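Local atomic coordinates of prophage lambdalm01, antigen B (Listeria monocytogenes, PDB entry 4ACV), a protein that is of unconfirmed function but probably acts as a tail terminator, ending growth of the prophage tail tube during phage assembly. Residues K57-I62 and S116-I121; H63-E68 and L110-T115. One frame throughout, in Å; residues are numbered along the deposited sequence.

Contact 1 (K57-I62 and S116-I121); sequences KYRFAI and SFEVSI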
ATOM      1  N   LYS B  57      10.695 -12.269 -15.096  1.00 24.62           N
ATOM      2  CA  LYS B  57      10.571 -10.843 -15.376  1.00 18.60           C
ATOM      3  C   LYS B  57      11.504 -10.053 -14.488  1.00 15.96           C
ATOM      4  O   LYS B  57      11.517 -10.235 -13.277  1.00 17.12           O
ATOM      5  CB  LYS B  57       9.143 -10.349 -15.145  1.00 15.67           C
ATOM      6  CG  LYS B  57       8.130 -10.862 -16.142  1.00 34.45           C
ATOM      7  CD  LYS B  57       6.745 -10.290 -15.873  1.00 41.20           C
ATOM      8  CE  LYS B  57       5.739 -10.750 -16.924  1.00 53.36           C
ATOM      9  NZ  LYS B  57       4.496  -9.919 -16.901  1.00 60.63           N
ATOM     10  N   TYR B  58      12.276  -9.164 -15.098  1.00 17.41           N
ATOM     11  CA  TYR B  58      13.098  -8.229 -14.346  1.00 18.08           C
ATOM     12  C   TYR B  58      12.605  -6.810 -14.597  1.00 19.96           C
ATOM     13  O   TYR B  58      12.322  -6.416 -15.741  1.00 19.40           O
ATOM     14  CB  TYR B  58      14.567  -8.314 -14.772  1.00 19.37           C
ATOM     15  CG  TYR B  58      15.230  -9.679 -14.681  1.00 22.11           C
ATOM     16  CD1 TYR B  58      14.837 -10.732 -15.502  1.00 23.39           C
ATOM     17  CD2 TYR B  58      16.295  -9.895 -13.816  1.00 24.21           C
ATOM     18  CE1 TYR B  58      15.467 -11.976 -15.437  1.00 17.87           C
ATOM     19  CE2 TYR B  58      16.936 -11.126 -13.755  1.00 27.64           C
ATOM     20  CZ  TYR B  58      16.518 -12.160 -14.565  1.00 26.42           C
ATOM     21  OH  TYR B  58      17.157 -13.376 -14.486  1.00 29.08           O
ATOM     22  N   ARG B  59      12.526  -6.032 -13.527  1.00 19.09           N
ATOM     23  CA  ARG B  59      12.144  -4.634 -13.634  1.00 15.30           C
ATOM     24  C   ARG B  59      13.276  -3.703 -13.205  1.00 18.01           C
ATOM     25  O   ARG B  59      13.945  -3.918 -12.196  1.00 20.95           O
ATOM     26  CB  ARG B  59      10.873  -4.356 -12.843  1.00 15.99           C
ATOM     27  CG  ARG B  59       9.668  -5.094 -13.398  1.00 21.77           C
ATOM     28  CD  ARG B  59       8.378  -4.888 -12.589  1.00 20.85           C
ATOM     29  NE  ARG B  59       7.518  -6.052 -12.793  1.00 48.22           N
ATOM     30  CZ  ARG B  59       7.385  -7.060 -11.931  1.00 58.56           C
ATOM     31  NH1 ARG B  59       8.013  -7.036 -10.758  1.00 62.98           N
ATOM     32  NH2 ARG B  59       6.599  -8.086 -12.232  1.00 56.12           N
ATOM     33  N   PHE B  60      13.495  -2.668 -13.995  1.00 23.34           N
ATOM     34  CA  PHE B  60      14.506  -1.684 -13.661  1.00 27.79           C
ATOM     35  C   PHE B  60      14.080  -0.367 -14.281  1.00 26.01           C
ATOM     36  O   PHE B  60      13.175  -0.323 -15.123  1.00 31.08           O
ATOM     37  CB  PHE B  60      15.880  -2.134 -14.173  1.00 15.51           C
ATOM     38  CG  PHE B  60      15.925  -2.341 -15.656  1.00 23.63           C
ATOM     39  CD1 PHE B  60      16.116  -1.260 -16.515  1.00 19.52           C
ATOM     40  CD2 PHE B  60      15.760  -3.608 -16.198  1.00 22.14           C
ATOM     41  CE1 PHE B  60      16.150  -1.436 -17.890  1.00 19.65           C
ATOM     42  CE2 PHE B  60      15.794  -3.796 -17.576  1.00 23.62           C
ATOM     43  CZ  PHE B  60      15.995  -2.703 -18.425  1.00 22.24           C
ATOM     44  N   ALA B  61      14.725   0.709 -13.861  1.00 23.28           N
ATOM     45  CA  ALA B  61      14.392   2.032 -14.372  1.00 22.51           C
ATOM     46  C   ALA B  61      15.646   2.745 -14.840  1.00 21.10           C
ATOM     47  O   ALA B  61      16.720   2.591 -14.251  1.00 24.93           O
ATOM     48  CB  ALA B  61      13.681   2.860 -13.291  1.00 19.27           C
ATOM     49  N   ILE B  62      15.517   3.522 -15.904  1.00 18.03           N
ATOM     50  CA  ILE B  62      16.613   4.376 -16.328  1.00 19.78           C
ATOM     51  C   ILE B  62      16.388   5.785 -15.811  1.00 22.33           C
ATOM     52  O   ILE B  62      15.350   6.386 -16.085  1.00 23.61           O
ATOM     53  CB  ILE B  62      16.748   4.422 -17.850  1.00 26.51           C
ATOM     54  CG1 ILE B  62      16.970   3.014 -18.396  1.00 26.68           C
ATOM     55  CG2 ILE B  62      17.893   5.349 -18.243  1.00 28.90           C
ATOM     56  CD1 ILE B  62      18.243   2.362 -17.888  1.00 31.63           C
ATOM     57  N   SER B 116      10.688   3.355 -16.804  1.00 21.63           N
ATOM     58  CA  SER B 116      10.643   2.032 -16.199  1.00 18.61           C
ATOM     59  C   SER B 116      10.354   0.927 -17.193  1.00 22.94           C
ATOM     60  O   SER B 116       9.424   1.007 -18.004  1.00 27.60           O
ATOM     61  CB  SER B 116       9.652   1.988 -15.033  1.00 17.73           C
ATOM     62  OG  SER B 116      10.112   2.814 -13.973  1.00 23.27           O
ATOM     63  N   PHE B 117      11.178  -0.111 -17.109  1.00 20.22           N
ATOM     64  CA  PHE B 117      11.095  -1.266 -17.992  1.00 19.41           C
ATOM     65  C   PHE B 117      10.830  -2.565 -17.258  1.00 20.87           C
ATOM     66  O   PHE B 117      11.166  -2.735 -16.077  1.00 21.60           O
ATOM     67  CB  PHE B 117      12.406  -1.430 -18.765  1.00 19.01           C
ATOM     68  CG  PHE B 117      12.660  -0.345 -19.771  1.00 17.18           C
ATOM     69  CD1 PHE B 117      12.088  -0.413 -21.040  1.00 20.21           C
ATOM     70  CD2 PHE B 117      13.472   0.734 -19.457  1.00 15.25           C
ATOM     71  CE1 PHE B 117      12.324   0.584 -21.981  1.00 23.49           C
ATOM     72  CE2 PHE B 117      13.716   1.734 -20.391  1.00 20.78           C
ATOM     73  CZ  PHE B 117      13.141   1.658 -21.655  1.00 22.93           C
ATOM     74  N   GLU B 118      10.229  -3.488 -17.987  1.00 19.05           N
ATOM     75  CA  GLU B 118      10.133  -4.866 -17.554  1.00 23.87           C
ATOM     76  C   GLU B 118      10.637  -5.717 -18.695  1.00 23.19           C
ATOM     77  O   GLU B 118      10.148  -5.608 -19.812  1.00 23.27           O
ATOM     78  CB  GLU B 118       8.690  -5.249 -17.260  1.00 23.99           C
ATOM     79  CG  GLU B 118       8.523  -6.724 -16.968  1.00 26.96           C
ATOM     80  CD  GLU B 118       7.096  -7.090 -16.659  1.00 30.83           C
ATOM     81  OE1 GLU B 118       6.342  -7.407 -17.606  1.00 34.10           O
ATOM     82  OE2 GLU B 118       6.726  -7.048 -15.469  1.00 33.17           O
ATOM     83  N   VAL B 119      11.622  -6.557 -18.421  1.00 18.91           N
ATOM     84  CA  VAL B 119      12.092  -7.485 -19.431  1.00 18.69           C
ATOM     85  C   VAL B 119      11.798  -8.919 -19.040  1.00 23.73           C
ATOM     86  O   VAL B 119      11.928  -9.291 -17.880  1.00 21.71           O
ATOM     87  CB  VAL B 119      13.601  -7.340 -19.716  1.00 19.61           C
ATOM     88  CG1 VAL B 119      13.900  -5.950 -20.250  1.00 21.44           C
ATOM     89  CG2 VAL B 119      14.407  -7.646 -18.473  1.00 17.07           C
ATOM     90  N   SER B 120      11.393  -9.709 -20.032  1.00 28.35           N
ATOM     91  CA  SER B 120      11.188 -11.140 -19.876  1.00 23.33           C
ATOM     92  C   SER B 120      12.361 -11.894 -20.473  1.00 29.57           C
ATOM     93  O   SER B 120      12.743 -11.681 -21.630  1.00 21.76           O
ATOM     94  CB  SER B 120       9.897 -11.595 -20.558  1.00 24.55           C
ATOM     95  OG  SER B 120       8.763 -11.150 -19.840  1.00 37.23           O
ATOM     96  N   ILE B 121      12.923 -12.780 -19.665  1.00 29.85           N
ATOM     97  CA  ILE B 121      14.041 -13.604 -20.073  1.00 30.35           C
ATOM     98  C   ILE B 121      13.692 -15.090 -19.922  1.00 28.11           C
ATOM     99  O   ILE B 121      13.144 -15.527 -18.907  1.00 26.40           O
ATOM    100  CB  ILE B 121      15.300 -13.234 -19.269  1.00 24.80           C
ATOM    101  CG1 ILE B 121      15.649 -11.772 -19.532  1.00 21.57           C
ATOM    102  CG2 ILE B 121      16.460 -14.173 -19.611  1.00 21.98           C
ATOM    103  CD1 ILE B 121      16.895 -11.297 -18.839  1.00 23.24           C
TER
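Phe60 and Phe117 pair across a hydrogen-bonded antiparallel position, their rings oblique to one another and their side chains fitted as bump and hollow. Phe60 takes the crowded position, CG between the backbone N and the carbonyl carbon (chi1 59°), and its ring lies under its partner's first carbon: Phe117 CB rests over one face, off centre toward the rim, 4.1 Å from the ring centroid, a CH-pi contact. Val119 wedges between Phe60 and Tyr58: its CG1 fits obliquely against Phe60 CE2, 3.9 Å away, while the CG2 branch meets Tyr58 CB. Beyond, Ile121 lays CD1 against the Tyr58 ring at CE1, 3.8 Å away, the two side chains crossing at about a right angle. On this face of the antiparallel sheet Phe117 touches Asp78 and Ile81 of helix 71-82, Val119 packs on Leu93 and Val96, and Ile121 on Leu87 and Tyr91. Tyr58 is buried, and its OH is satisfied by Leu4 O. On the reverse face Lys57, Arg59 and Glu118 form a salt-bridge network. Glu118 stands with CG anti to the backbone N (chi1 173°) and passes between the two bases. Arg59 runs alongside it, and NE reaches OE2 of Glu118 at 3.0 Å through the anti lone pair. Lys57 NZ makes a weaker bond to Glu118 OE1, while its aliphatic shaft packs on the carboxylate, CD 3.3 Å from Glu118 CD. Arg97 also bridges OE1, and Asp44 takes Arg59 NH1. Ala61 CB lies 3.6 Å from Ser116 OG, which hydrogen-bonds to Lys101 O.

Contact 2 (H63-E68 and L110-T115); sequences HHYTNE and LIHAKT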
ATOM      1  N   HIS B  63      17.360   6.290 -15.050  1.00 26.88           N
ATOM      2  CA  HIS B  63      17.332   7.654 -14.537  1.00 25.16           C
ATOM      3  C   HIS B  63      18.246   8.550 -15.352  1.00 28.52           C
ATOM      4  O   HIS B  63      19.457   8.390 -15.321  1.00 29.20           O
ATOM      5  CB  HIS B  63      17.760   7.689 -13.072  1.00 30.82           C
ATOM      6  CG  HIS B  63      16.812   6.991 -12.155  1.00 27.35           C
ATOM      7  ND1 HIS B  63      15.740   7.627 -11.570  1.00 23.09           N
ATOM      8  CD2 HIS B  63      16.763   5.704 -11.729  1.00 20.53           C
ATOM      9  CE1 HIS B  63      15.081   6.768 -10.814  1.00 26.24           C
ATOM     10  NE2 HIS B  63      15.684   5.596 -10.895  1.00 23.00           N
ATOM     11  N   HIS B  64      17.653   9.490 -16.077  1.00 33.33           N
ATOM     12  CA  HIS B  64      18.396  10.412 -16.935  1.00 33.80           C
ATOM     13  C   HIS B  64      18.297  11.848 -16.400  1.00 32.48           C
ATOM     14  O   HIS B  64      17.267  12.507 -16.560  1.00 28.88           O
ATOM     15  CB  HIS B  64      17.856  10.322 -18.371  1.00 28.74           C
ATOM     16  CG  HIS B  64      18.723  10.979 -19.401  1.00 31.06           C
ATOM     17  ND1 HIS B  64      20.076  10.727 -19.512  1.00 27.42           N
ATOM     18  CD2 HIS B  64      18.425  11.855 -20.392  1.00 32.95           C
ATOM     19  CE1 HIS B  64      20.574  11.429 -20.516  1.00 27.11           C
ATOM     20  NE2 HIS B  64      19.592  12.119 -21.069  1.00 33.31           N
ATOM     21  N   TYR B  65      19.365  12.315 -15.751  1.00 32.63           N
ATOM     22  CA  TYR B  65      19.436  13.691 -15.243  1.00 32.49           C
ATOM     23  C   TYR B  65      20.213  14.587 -16.192  1.00 35.69           C
ATOM     24  O   TYR B  65      21.335  14.273 -16.570  1.00 40.78           O
ATOM     25  CB  TYR B  65      20.133  13.748 -13.885  1.00 33.04           C
ATOM     26  CG  TYR B  65      19.430  13.038 -12.767  1.00 29.85           C
ATOM     27  CD1 TYR B  65      19.565  11.666 -12.599  1.00 29.31           C
ATOM     28  CD2 TYR B  65      18.650  13.742 -11.855  1.00 29.27           C
ATOM     29  CE1 TYR B  65      18.929  11.007 -11.553  1.00 29.17           C
ATOM     30  CE2 TYR B  65      18.014  13.096 -10.810  1.00 30.30           C
ATOM     31  CZ  TYR B  65      18.157  11.725 -10.663  1.00 32.53           C
ATOM     32  OH  TYR B  65      17.531  11.066  -9.624  1.00 38.82           O
ATOM     33  N   THR B  66      19.628  15.722 -16.543  1.00 34.87           N
ATOM     34  CA  THR B  66      20.263  16.657 -17.454  1.00 33.36           C
ATOM     35  C   THR B  66      20.008  18.077 -16.977  1.00 35.72           C
ATOM     36  O   THR B  66      19.082  18.323 -16.205  1.00 38.00           O
ATOM     37  CB  THR B  66      19.685  16.512 -18.859  1.00 28.65           C
ATOM     38  OG1 THR B  66      18.260  16.443 -18.765  1.00 28.51           O
ATOM     39  CG2 THR B  66      20.196  15.245 -19.508  1.00 26.27           C
ATOM     40  N   ASN B  67      20.836  19.005 -17.438  1.00 37.58           N
ATOM     41  CA  ASN B  67      20.667  20.421 -17.117  1.00 43.76           C
ATOM     42  C   ASN B  67      19.332  20.997 -17.593  1.00 44.32           C
ATOM     43  O   ASN B  67      18.852  22.004 -17.068  1.00 45.08           O
ATOM     44  CB  ASN B  67      21.809  21.222 -17.728  1.00 40.65           C
ATOM     45  CG  ASN B  67      23.103  21.017 -16.999  1.00 43.87           C
ATOM     46  OD1 ASN B  67      24.181  21.121 -17.583  1.00 48.56           O
ATOM     47  ND2 ASN B  67      23.008  20.717 -15.708  1.00 39.35           N
ATOM     48  N   GLU B  68      18.752  20.363 -18.606  1.00 45.20           N
ATOM     49  CA  GLU B  68      17.471  20.791 -19.154  1.00 45.58           C
ATOM     50  C   GLU B  68      16.828  19.663 -19.961  1.00 41.32           C
ATOM     51  O   GLU B  68      17.421  18.603 -20.123  1.00 41.76           O
ATOM     52  CB  GLU B  68      17.662  22.026 -20.026  1.00 45.65           C
ATOM     53  CG  GLU B  68      18.412  21.756 -21.294  1.00 47.34           C
ATOM     54  CD  GLU B  68      18.743  23.034 -22.022  1.00 62.66           C
ATOM     55  OE1 GLU B  68      18.891  24.075 -21.349  1.00 61.87           O
ATOM     56  OE2 GLU B  68      18.851  23.000 -23.266  1.00 72.41           O
ATOM     57  N   LEU B 110      18.184  20.327 -11.879  1.00 47.71           N
ATOM     58  CA  LEU B 110      18.242  19.281 -12.899  1.00 44.98           C
ATOM     59  C   LEU B 110      16.854  18.878 -13.365  1.00 38.00           C
ATOM     60  O   LEU B 110      15.876  18.982 -12.622  1.00 39.48           O
ATOM     61  CB  LEU B 110      19.006  18.055 -12.383  1.00 41.00           C
ATOM     62  CG  LEU B 110      20.483  18.291 -12.038  1.00 46.15           C
ATOM     63  CD1 LEU B 110      21.078  17.136 -11.223  1.00 40.79           C
ATOM     64  CD2 LEU B 110      21.308  18.561 -13.299  1.00 46.93           C
ATOM     65  N   ILE B 111      16.775  18.450 -14.615  1.00 31.57           N
ATOM     66  CA  ILE B 111      15.607  17.746 -15.118  1.00 27.53           C
ATOM     67  C   ILE B 111      15.810  16.226 -14.935  1.00 31.51           C
ATOM     68  O   ILE B 111      16.761  15.626 -15.445  1.00 33.32           O
ATOM     69  CB  ILE B 111      15.337  18.100 -16.594  1.00 29.54           C
ATOM     70  CG1 ILE B 111      15.130  19.617 -16.748  1.00 30.44           C
ATOM     71  CG2 ILE B 111      14.147  17.316 -17.131  1.00 22.57           C
ATOM     72  CD1 ILE B 111      14.007  20.183 -15.893  1.00 31.60           C
ATOM     73  N   HIS B 112      14.927  15.613 -14.167  1.00 31.64           N
ATOM     74  CA  HIS B 112      15.061  14.206 -13.864  1.00 26.02           C
ATOM     75  C   HIS B 112      14.051  13.406 -14.674  1.00 28.61           C
ATOM     76  O   HIS B 112      12.845  13.544 -14.486  1.00 28.11           O
ATOM     77  CB  HIS B 112      14.866  13.965 -12.363  1.00 25.80           C
ATOM     78  CG  HIS B 112      14.899  12.516 -11.976  1.00 33.13           C
ATOM     79  ND1 HIS B 112      14.510  12.065 -10.735  1.00 36.15           N
ATOM     80  CD2 HIS B 112      15.273  11.417 -12.678  1.00 26.00           C
ATOM     81  CE1 HIS B 112      14.638  10.750 -10.686  1.00 30.86           C
ATOM     82  NE2 HIS B 112      15.099  10.334 -11.850  1.00 29.16           N
ATOM     83  N   ALA B 113      14.554  12.584 -15.590  1.00 29.64           N
ATOM     84  CA  ALA B 113      13.702  11.696 -16.378  1.00 24.99           C
ATOM     85  C   ALA B 113      13.867  10.246 -15.943  1.00 28.11           C
ATOM     86  O   ALA B 113      14.973   9.729 -15.833  1.00 25.46           O
ATOM     87  CB  ALA B 113      13.984  11.841 -17.858  1.00 23.58           C
ATOM     88  N   LYS B 114      12.740   9.599 -15.696  1.00 24.98           N
ATOM     89  CA  LYS B 114      12.726   8.249 -15.197  1.00 21.55           C
ATOM     90  C   LYS B 114      11.857   7.376 -16.098  1.00 24.87           C
ATOM     91  O   LYS B 114      10.678   7.655 -16.293  1.00 23.96           O
ATOM     92  CB  LYS B 114      12.190   8.240 -13.768  1.00 16.24           C
ATOM     93  CG  LYS B 114      12.115   6.872 -13.171  1.00 15.72           C
ATOM     94  CD  LYS B 114      11.507   6.919 -11.785  1.00 20.27           C
ATOM     95  CE  LYS B 114      11.308   5.508 -11.258  1.00 21.78           C
ATOM     96  NZ  LYS B 114      10.783   5.515  -9.882  1.00 30.12           N
ATOM     97  N   THR B 115      12.453   6.315 -16.635  1.00 22.19           N
ATOM     98  CA  THR B 115      11.760   5.406 -17.536  1.00 19.28           C
ATOM     99  C   THR B 115      11.839   3.982 -17.002  1.00 19.25           C
ATOM    100  O   THR B 115      12.925   3.454 -16.785  1.00 24.26           O
ATOM    101  CB  THR B 115      12.395   5.440 -18.934  1.00 23.17           C
ATOM    102  OG1 THR B 115      12.340   6.775 -19.456  1.00 26.58           O
ATOM    103  CG2 THR B 115      11.681   4.462 -19.872  1.00 17.79           C
TER
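His63-Thr66 and Leu110-Thr115 pair as antiparallel strands at 163°, with reciprocal backbone bonds between His64 and Ala113 and between Thr66 and Ile111. This is the outer end of the pairing of strands 55-66 and 110-122 in the antiparallel sheet of the putative tail terminator fold, and its non-hydrogen-bonded pair Tyr65 and His112 places two rings on one face. They make an offset stack, planes 16° apart and centroids 4.0 Å apart, with His112 CD2 over the rim of the tyrosine ring and Tyr65 OH over the rim of the imidazole. His112 reaches this place because CG is anti to the backbone N (chi1 176°). Its edge is then turned to His63, and ND1 of His63 meets NE2 of His112 at 2.8 Å in an almost straight hydrogen bond; either nitrogen could be the donor. Histidine suits both sites, since each ring bonds through two nitrogens, and His112 also offers a flat face for stacking: Glu107 pairs with His112 ND1, and Glu41 with His63 NE2. The extended shaft of Lys114 lies beside His63, with CD 3.7 Å from CE1 of that ring. On the opposite face Ala113, small enough to pack against helix 71-82, touches Val74, and His64 bonds to Asp70 and Thr38. At the far end of the pairing, Ile111 CG1 packs on Glu68 CA at 3.6 Å, while its side chain also meets an apolar side chain of another subunit. Thr66 OG1 turns back to its own segment and donates a hydrogen bond to Glu68 O, 2.7 Å away.

From the N terminus, the chain passes helix 6-19 and strand 37-48 before strand 55-66 supplies the first half of both contacts, 57-62 for contact 1 and then 63-68 for contact 2. Helix 71-82 and strands 92-99 and 101-107 follow, and strand 110-122 returns antiparallel. It therefore closes contact 2 first, around 41 residues, and contact 1 afterwards, around 53; the inner loop lies wholly within the outer one. The contacts are successive parts of one strand pair, joined where Ile62 N probably bonds to Thr115 O at 2.7 Å. Together they tie strand 55-66, also paired with 37-48, to strand 110-122, also paired with 92-99 and 101-107, contact 2 being the more peripheral.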